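Local coordinates for core protein VP4 (Bluetongue virus, PDB 2JHP) that builds the inner capsid with four other viral proteins and acts as a multifunctional enzyme that caps viral RNA, at residues M113-F117 and T490-A496; L468-G472 and S516-F520; W57-Q61 and A594-I598. The contacts are given in a common frame with arbitrary orientation. Numbering follows the deposited sequence.

Interaction 1: M113-F117 and T490-A496. With GUN (guanine), chain E.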
loop_
_atom_site.group_PDB
_atom_site.type_symbol
_atom_site.label_atom_id
_atom_site.label_comp_id
_atom_site.label_asym_id
_atom_site.label_seq_id
_atom_site.Cartn_x
_atom_site.Cartn_y
_atom_site.Cartn_z
ATOM N N MET A 113 -0.034 12.589 -2.928
ATOM C CA MET A 113 1.236 12.269 -2.255
ATOM C C MET A 113 1.151 11.100 -1.287
ATOM O O MET A 113 2.183 10.573 -0.869
ATOM C CB MET A 113 1.758 13.469 -1.469
ATOM C CG MET A 113 2.242 14.621 -2.290
ATOM S SD MET A 113 2.930 15.880 -1.216
ATOM C CE MET A 113 2.467 17.288 -2.174
ATOM N N ARG A 114 -0.065 10.727 -0.900
ATOM C CA ARG A 114 -0.270 9.589 -0.002
ATOM C C ARG A 114 0.346 8.338 -0.579
ATOM O O ARG A 114 0.915 7.541 0.160
ATOM C CB ARG A 114 -1.751 9.332 0.265
ATOM C CG ARG A 114 -2.449 10.410 1.060
ATOM C CD ARG A 114 -3.905 10.095 1.168
ATOM N NE ARG A 114 -4.628 11.201 1.780
ATOM C CZ ARG A 114 -5.910 11.167 2.118
ATOM N NH1 ARG A 114 -6.632 10.074 1.913
ATOM N NH2 ARG A 114 -6.469 12.235 2.665
ATOM N N LYS A 115 0.241 8.176 -1.896
ATOM C CA LYS A 115 0.755 6.998 -2.568
ATOM C C LYS A 115 2.261 6.899 -2.354
ATOM O O LYS A 115 2.787 5.819 -2.110
ATOM C CB LYS A 115 0.436 7.041 -4.058
ATOM C CG LYS A 115 0.142 5.684 -4.672
ATOM C CD LYS A 115 0.289 5.705 -6.199
ATOM C CE LYS A 115 1.602 5.078 -6.613
ATOM N NZ LYS A 115 1.971 5.348 -8.014
ATOM N N GLY A 116 2.937 8.041 -2.419
ATOM C CA GLY A 116 4.380 8.108 -2.238
ATOM C C GLY A 116 4.793 7.595 -0.874
ATOM O O GLY A 116 5.767 6.845 -0.749
ATOM N N PHE A 117 4.039 7.989 0.146
ATOM C CA PHE A 117 4.318 7.545 1.495
ATOM C C PHE A 117 4.186 6.019 1.621
ATOM O O PHE A 117 5.134 5.335 2.017
ATOM C CB PHE A 117 3.436 8.279 2.504
ATOM C CG PHE A 117 3.475 7.696 3.861
ATOM C CD1 PHE A 117 4.608 7.763 4.618
ATOM C CD2 PHE A 117 2.377 7.081 4.378
ATOM C CE1 PHE A 117 4.650 7.220 5.884
ATOM C CE2 PHE A 117 2.386 6.533 5.646
ATOM C CZ PHE A 117 3.536 6.606 6.411
ATOM N N THR A 490 9.050 12.580 -2.526
ATOM C CA THR A 490 7.932 13.478 -2.364
ATOM C C THR A 490 6.885 12.770 -1.521
ATOM O O THR A 490 6.347 11.720 -1.913
ATOM C CB THR A 490 7.367 13.911 -3.725
ATOM O OG1 THR A 490 8.327 14.760 -4.356
ATOM C CG2 THR A 490 6.041 14.672 -3.573
ATOM N N TYR A 491 6.622 13.338 -0.350
ATOM C CA TYR A 491 5.597 12.825 0.531
ATOM C C TYR A 491 5.158 13.916 1.504
ATOM O O TYR A 491 5.763 14.980 1.587
ATOM C CB TYR A 491 6.074 11.572 1.266
ATOM C CG TYR A 491 7.033 11.861 2.377
ATOM C CD1 TYR A 491 6.644 11.715 3.703
ATOM C CD2 TYR A 491 8.322 12.305 2.114
ATOM C CE1 TYR A 491 7.522 11.985 4.737
ATOM C CE2 TYR A 491 9.197 12.586 3.132
ATOM C CZ TYR A 491 8.801 12.418 4.447
ATOM O OH TYR A 491 9.682 12.692 5.472
ATOM N N ASP A 492 4.102 13.621 2.243
ATOM C CA ASP A 492 3.460 14.591 3.085
ATOM C C ASP A 492 3.674 14.185 4.545
ATOM O O ASP A 492 3.085 13.217 5.032
ATOM C CB ASP A 492 1.979 14.689 2.671
ATOM C CG ASP A 492 1.131 15.488 3.631
ATOM O OD1 ASP A 492 1.644 16.093 4.602
ATOM O OD2 ASP A 492 -0.095 15.496 3.404
ATOM N N PRO A 493 4.572 14.905 5.234
ATOM C CA PRO A 493 4.907 14.582 6.627
ATOM C C PRO A 493 3.712 14.539 7.599
ATOM O O PRO A 493 3.673 13.669 8.480
ATOM C CB PRO A 493 5.927 15.666 6.992
ATOM C CG PRO A 493 6.568 16.011 5.647
ATOM C CD PRO A 493 5.386 16.026 4.726
ATOM N N ALA A 494 2.749 15.442 7.433
ATOM C CA ALA A 494 1.535 15.433 8.256
ATOM C C ALA A 494 0.753 14.119 8.096
ATOM O O ALA A 494 0.323 13.504 9.079
ATOM C CB ALA A 494 0.661 16.616 7.917
ATOM N N TRP A 495 0.590 13.692 6.850
ATOM C CA TRP A 495 -0.082 12.454 6.546
ATOM C C TRP A 495 0.632 11.277 7.199
ATOM O O TRP A 495 0.023 10.517 7.945
ATOM C CB TRP A 495 -0.186 12.260 5.029
ATOM C CG TRP A 495 -0.827 10.969 4.684
ATOM C CD1 TRP A 495 -0.213 9.859 4.180
ATOM C CD2 TRP A 495 -2.208 10.620 4.865
ATOM N NE1 TRP A 495 -1.128 8.848 4.019
ATOM C CE2 TRP A 495 -2.361 9.290 4.419
ATOM C CE3 TRP A 495 -3.335 11.314 5.322
ATOM C CZ2 TRP A 495 -3.600 8.625 4.433
ATOM C CZ3 TRP A 495 -4.568 10.657 5.337
ATOM C CH2 TRP A 495 -4.686 9.323 4.900
ATOM N N ALA A 496 1.926 11.141 6.913
ATOM C CA ALA A 496 2.786 10.111 7.504
ATOM C C ALA A 496 2.591 10.042 9.019
ATOM O O ALA A 496 2.503 8.964 9.582
ATOM C CB ALA A 496 4.248 10.379 7.151
HETATM N N9 GUN E . -1.021 3.431 -0.790
HETATM C C8 GUN E . -2.064 2.619 -0.960
HETATM N N7 GUN E . -2.925 2.795 0.046
HETATM C C5 GUN E . -2.435 3.727 0.862
HETATM C C6 GUN E . -2.892 4.307 2.047
HETATM O O6 GUN E . -3.965 3.966 2.542
HETATM N N1 GUN E . -2.114 5.290 2.673
HETATM C C2 GUN E . -0.893 5.654 2.084
HETATM N N2 GUN E . -0.134 6.576 2.644
HETATM N N3 GUN E . -0.485 5.072 0.942
HETATM C C4 GUN E . -1.218 4.132 0.326
#

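Interaction 2: L468-G472 and S516-F520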
loop_
_atom_site.group_PDB
_atom_site.type_symbol
_atom_site.label_atom_id
_atom_site.label_comp_id
_atom_site.label_asym_id
_atom_site.label_seq_id
_atom_site.Cartn_x
_atom_site.Cartn_y
_atom_site.Cartn_z
ATOM N N LEU A 468 7.843 4.010 15.649
ATOM C CA LEU A 468 7.913 5.425 15.289
ATOM C C LEU A 468 6.661 5.874 14.575
ATOM O O LEU A 468 5.894 5.054 14.077
ATOM C CB LEU A 468 9.102 5.677 14.364
ATOM C CG LEU A 468 10.511 5.237 14.735
ATOM C CD1 LEU A 468 11.325 5.303 13.480
ATOM C CD2 LEU A 468 11.134 6.129 15.818
ATOM N N ASP A 469 6.459 7.184 14.518
ATOM C CA ASP A 469 5.393 7.745 13.715
ATOM C C ASP A 469 5.844 7.682 12.269
ATOM O O ASP A 469 7.037 7.552 12.005
ATOM C CB ASP A 469 5.036 9.174 14.144
ATOM C CG ASP A 469 6.150 10.170 13.890
ATOM O OD1 ASP A 469 6.631 10.256 12.740
ATOM O OD2 ASP A 469 6.536 10.898 14.839
ATOM N N GLY A 470 4.890 7.768 11.342
ATOM C CA GLY A 470 5.158 7.619 9.917
ATOM C C GLY A 470 6.298 8.460 9.375
ATOM O O GLY A 470 7.117 7.974 8.588
ATOM N N ASN A 471 6.346 9.726 9.779
ATOM C CA ASN A 471 7.392 10.608 9.294
ATOM C C ASN A 471 8.752 10.204 9.841
ATOM O O ASN A 471 9.734 10.194 9.103
ATOM C CB ASN A 471 7.099 12.066 9.632
ATOM C CG ASN A 471 8.035 13.043 8.898
ATOM O OD1 ASN A 471 8.400 14.070 9.438
ATOM N ND2 ASN A 471 8.368 12.739 7.666
ATOM N N GLY A 472 8.788 9.861 11.130
ATOM C CA GLY A 472 9.979 9.319 11.774
ATOM C C GLY A 472 10.461 8.075 11.056
ATOM O O GLY A 472 11.653 7.925 10.775
ATOM N N SER A 516 14.855 11.072 13.046
ATOM C CA SER A 516 13.928 9.949 12.978
ATOM C C SER A 516 13.326 9.654 14.346
ATOM O O SER A 516 12.152 9.329 14.465
ATOM C CB SER A 516 14.666 8.717 12.441
ATOM O OG SER A 516 15.725 8.326 13.294
ATOM N N LEU A 517 14.157 9.771 15.375
ATOM C CA LEU A 517 13.737 9.570 16.751
ATOM C C LEU A 517 13.144 10.856 17.369
ATOM O O LEU A 517 12.064 10.822 17.958
ATOM C CB LEU A 517 14.932 9.065 17.570
ATOM C CG LEU A 517 14.764 8.750 19.056
ATOM C CD1 LEU A 517 13.859 7.542 19.261
ATOM C CD2 LEU A 517 16.134 8.543 19.728
ATOM N N CYS A 518 13.854 11.977 17.203
ATOM C CA CYS A 518 13.623 13.190 17.979
ATOM C C CYS A 518 13.263 14.406 17.142
ATOM O O CYS A 518 14.108 14.982 16.456
ATOM C CB CYS A 518 14.848 13.507 18.844
ATOM S SG CYS A 518 15.280 12.198 19.996
ATOM N N ARG A 519 11.990 14.783 17.213
ATOM C CA ARG A 519 11.513 16.030 16.629
ATOM C C ARG A 519 10.785 16.831 17.709
ATOM O O ARG A 519 11.238 17.908 18.084
ATOM C CB ARG A 519 10.653 15.760 15.386
ATOM C CG ARG A 519 11.494 15.305 14.161
ATOM C CD ARG A 519 10.760 14.359 13.223
ATOM N NE ARG A 519 10.740 12.998 13.758
ATOM C CZ ARG A 519 9.640 12.325 14.077
ATOM N NH1 ARG A 519 8.436 12.867 13.887
ATOM N NH2 ARG A 519 9.746 11.098 14.572
ATOM N N PHE A 520 9.691 16.270 18.227
ATOM C CA PHE A 520 8.909 16.805 19.357
ATOM C C PHE A 520 8.389 18.218 19.113
ATOM O O PHE A 520 8.404 19.073 20.015
ATOM C CB PHE A 520 9.688 16.725 20.677
ATOM C CG PHE A 520 10.162 15.346 21.017
ATOM C CD1 PHE A 520 11.522 15.082 21.142
ATOM C CD2 PHE A 520 9.253 14.303 21.211
ATOM C CE1 PHE A 520 11.970 13.813 21.457
ATOM C CE2 PHE A 520 9.691 13.025 21.516
ATOM C CZ PHE A 520 11.055 12.782 21.643
#

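Interaction 3: W57-Q61 and A594-I598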
loop_
_atom_site.group_PDB
_atom_site.type_symbol
_atom_site.label_atom_id
_atom_site.label_comp_id
_atom_site.label_asym_id
_atom_site.label_seq_id
_atom_site.Cartn_x
_atom_site.Cartn_y
_atom_site.Cartn_z
ATOM N N TRP A 57 19.338 24.807 5.489
ATOM C CA TRP A 57 18.778 23.627 6.158
ATOM C C TRP A 57 18.751 22.389 5.252
ATOM O O TRP A 57 18.482 22.495 4.047
ATOM C CB TRP A 57 17.378 23.933 6.698
ATOM C CG TRP A 57 17.334 25.154 7.595
ATOM C CD1 TRP A 57 16.644 26.311 7.373
ATOM C CD2 TRP A 57 18.022 25.331 8.842
ATOM N NE1 TRP A 57 16.849 27.192 8.408
ATOM C CE2 TRP A 57 17.694 26.617 9.322
ATOM C CE3 TRP A 57 18.882 24.524 9.604
ATOM C CZ2 TRP A 57 18.195 27.120 10.526
ATOM C CZ3 TRP A 57 19.378 25.022 10.800
ATOM C CH2 TRP A 57 19.034 26.309 11.250
ATOM N N THR A 58 19.047 21.224 5.832
ATOM C CA THR A 58 19.010 19.963 5.083
ATOM C C THR A 58 17.571 19.459 4.909
ATOM O O THR A 58 16.674 19.786 5.698
ATOM C CB THR A 58 19.849 18.842 5.737
ATOM O OG1 THR A 58 19.234 18.434 6.962
ATOM C CG2 THR A 58 21.306 19.282 5.991
ATOM N N ILE A 59 17.368 18.659 3.871
ATOM C CA ILE A 59 16.069 18.072 3.560
ATOM C C ILE A 59 15.418 17.354 4.765
ATOM O O ILE A 59 14.274 17.650 5.123
ATOM C CB ILE A 59 16.141 17.167 2.280
ATOM C CG1 ILE A 59 14.835 16.404 2.079
ATOM C CG2 ILE A 59 17.289 16.180 2.344
ATOM C CD1 ILE A 59 13.717 17.255 1.682
ATOM N N ARG A 60 16.162 16.443 5.386
ATOM C CA ARG A 60 15.713 15.691 6.553
ATOM C C ARG A 60 15.392 16.576 7.744
ATOM O O ARG A 60 14.504 16.243 8.538
ATOM C CB ARG A 60 16.782 14.682 6.973
ATOM C CG ARG A 60 16.892 13.459 6.073
ATOM C CD ARG A 60 17.923 12.534 6.632
ATOM N NE ARG A 60 17.400 11.725 7.725
ATOM C CZ ARG A 60 18.072 11.434 8.834
ATOM N NH1 ARG A 60 19.296 11.910 9.025
ATOM N NH2 ARG A 60 17.507 10.673 9.760
ATOM N N GLN A 61 16.136 17.677 7.889
ATOM C CA GLN A 61 15.855 18.656 8.932
ATOM C C GLN A 61 14.502 19.274 8.661
ATOM O O GLN A 61 13.636 19.287 9.544
ATOM C CB GLN A 61 16.938 19.726 9.020
ATOM C CG GLN A 61 18.159 19.256 9.766
ATOM C CD GLN A 61 19.220 20.346 9.960
ATOM O OE1 GLN A 61 19.552 21.090 9.027
ATOM N NE2 GLN A 61 19.765 20.425 11.176
ATOM N N ALA A 594 26.354 9.747 10.292
ATOM C CA ALA A 594 25.612 10.429 9.217
ATOM C C ALA A 594 24.219 10.831 9.701
ATOM O O ALA A 594 23.231 10.699 8.982
ATOM C CB ALA A 594 25.530 9.549 7.947
ATOM N N ALA A 595 24.163 11.326 10.934
ATOM C CA ALA A 595 22.909 11.690 11.578
ATOM C C ALA A 595 22.836 13.183 11.801
ATOM O O ALA A 595 23.841 13.831 12.023
ATOM C CB ALA A 595 22.776 10.970 12.910
ATOM N N GLU A 596 21.626 13.717 11.745
ATOM C CA GLU A 596 21.368 15.118 12.055
ATOM C C GLU A 596 20.262 15.243 13.080
ATOM O O GLU A 596 19.635 14.252 13.458
ATOM C CB GLU A 596 21.065 15.932 10.794
ATOM C CG GLU A 596 20.238 15.208 9.748
ATOM C CD GLU A 596 20.631 15.601 8.337
ATOM O OE1 GLU A 596 21.354 16.610 8.179
ATOM O OE2 GLU A 596 20.214 14.904 7.387
ATOM N N VAL A 597 20.045 16.481 13.510
ATOM C CA VAL A 597 19.267 16.801 14.696
ATOM C C VAL A 597 18.557 18.159 14.498
ATOM O O VAL A 597 18.841 18.875 13.530
ATOM C CB VAL A 597 20.232 16.824 15.933
ATOM C CG1 VAL A 597 21.195 18.016 15.853
ATOM C CG2 VAL A 597 19.472 16.792 17.258
ATOM N N ILE A 598 17.620 18.495 15.388
ATOM C CA ILE A 598 17.122 19.876 15.503
ATOM C C ILE A 598 17.084 20.394 16.951
ATOM O O ILE A 598 16.121 21.057 17.344
ATOM C CB ILE A 598 15.710 20.075 14.902
ATOM C CG1 ILE A 598 15.425 19.107 13.753
ATOM C CG2 ILE A 598 15.523 21.546 14.474
ATOM C CD1 ILE A 598 13.926 18.816 13.607
#

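Interaction 1: M113-F117 and T490-A496
Phe117 and Trp495 are the main projections of this contact, each reaching from the start of one helix into a hollow beside the other. Phe117 CD2 comes to 3.8 Å from Trp495 CD1, the two ring planes nearly perpendicular. One face of the phenyl ring lies against Ala496, whose CB is 3.4 Å from Phe117 CE1 and whose CA makes a CH-pi contact. Trp495 offers a broad flat face to Arg114: the guanidinium lies on it with planes only 4° apart in a cation-pi stack (CZ 3.9 Å from the six-membered ring centroid), and Arg114 CG covers the five-membered ring. Arg114, Phe117 and Trp495 help line the guanine pocket of a domain with a Rossmann-like methyltransferase fold, together with Phe410 and Tyr446. Guanine N2 points to the edges of both rings, 3.1 Å from Phe117 CD2, and gives a weak hydrogen bond to Arg114 O at 2.9 Å. Toward the other end, Met113 fills a notch formed by Thr490 CG2, the Tyr491 backbone and Asp492 CB, its SD 4.2 Å from Asp492 CB. Gly116 lets Thr490 O approach its CA to 4.1 Å, where any CB would clash. Asp492 N-caps helix 493-496 through weak bonds from the amides of Ala494 and Trp495 to its OD1, while its OD2 forms a salt bridge with Arg110.

Interaction 2: L468-G472 and S516-F520
Residues 468-472 form a strand-to-helix turn of the Rossmann-like methyltransferase fold, where strand 466-469, at one edge of a seven-stranded mixed sheet next to strand 499-503, leads directly into helix 470-480. The loop 516-520, which precedes helix 523-533, packs against this turn in the protein interior. Charge dominates the contact. Asp469 OD2 takes both hydrogen bonds of the salt bridge to Arg519, at 2.9 Å from NH1 and 3.2 Å from NH2, and lies at the edge of the guanidinium. Asp469 is also the N-cap of the helix, and its OD1 accepts from Gly472 N in a nearly straight bond of 2.7 Å. A single side chain thus caps the helix and also holds the distant loop.

Further hydrogen bonds fix the arginine from its own side. Its NH2 reaches back to Ser516 O at 3.0 Å and its NE to Ile515 O, folding the side chain over the loop and presenting its tip to Asp469.

Van der Waals packing completes the fit. Leu468 points at the loop, with CD2 3.6 Å from Ser516 O and 4.4 Å from Leu517 CA, and Phe476 of helix 470-480 touches both Leu468 and Ser516. Gly472 lies over one face of the guanidinium, where a CB would collide with Arg519 NH2 and Ser516 O; as a glycine it brings its CA to 3.3 Å from Arg519 NH2 and 3.5 Å from Ser516 O.

Interaction 3: W57-Q61 and A594-I598
Glu596 is the centre of this partly buried contact, its side chain reaching from the 594-598 loop to the beginning of helix 59-64. Its two carboxylate oxygens meet different partners. OE1 lies 3.0 Å from Thr58 OG1, a weak polar contact, while OE2 forms a salt bridge of 3.5 Å with Arg60 NH1 and approaches Arg60 CD to 3.4 Å. Glu596 N is hydrogen-bonded to Asp514 OD1, and the backbone of Glu596 pairs with that of Ile515.

Arg60 extends along the loop, its guanidinium reaching past Glu596 toward Ala594 and Ala595; its NH1 comes within 4.1 Å of Ala594 O. Its stronger partner is Asp514, in a salt bridge through NH2, so Glu596 supplies a second and longer charge contact. Asp514 therefore ties helix 59-64 and the 594-598 loop to a third part of the chain. Trp479 of helix 470-480 also touches both Arg60 and Ala595.

Gln61 makes the best-formed hydrogen bond between the segments: NE2 donates to Val597 O at 3.0 Å, almost in line. Beside it, Ile598 brings CD1 to 4.1 Å from Gln61 O, and both residues also lean on Leu34 of helix 34-41. The amide oxygen of Gln61 serves its own helix, taking the Thr58 N hydrogen at 3.2 Å, while Gln61 N gives a weak bond of 3.3 Å back to Thr58 OG1. This reciprocal pairing is the capping box of a helix N-terminus, here enlisted to bind a distant loop as well.

Overall arrangement
Interactions 1 and 2 have centres about 14 Å apart and cross along the chain, segments 113-117 and 468-472 being followed by 490-496 and 516-520; they touch where Ala496 and Phe117 meet Gly470, which joins the guanine pocket to the start of helix 470-480. Both sit round that helix start, beside the sheet ending in strand 466-469. Interaction 3, about 12 Å from interaction 2 and 19 Å from interaction 1 between centres, encloses both in sequence. It links helix 59-64, which leads into the parallel five-stranded sheet, to the loop before helix 612-625, and so joins the N-terminal region to the late part of the chain.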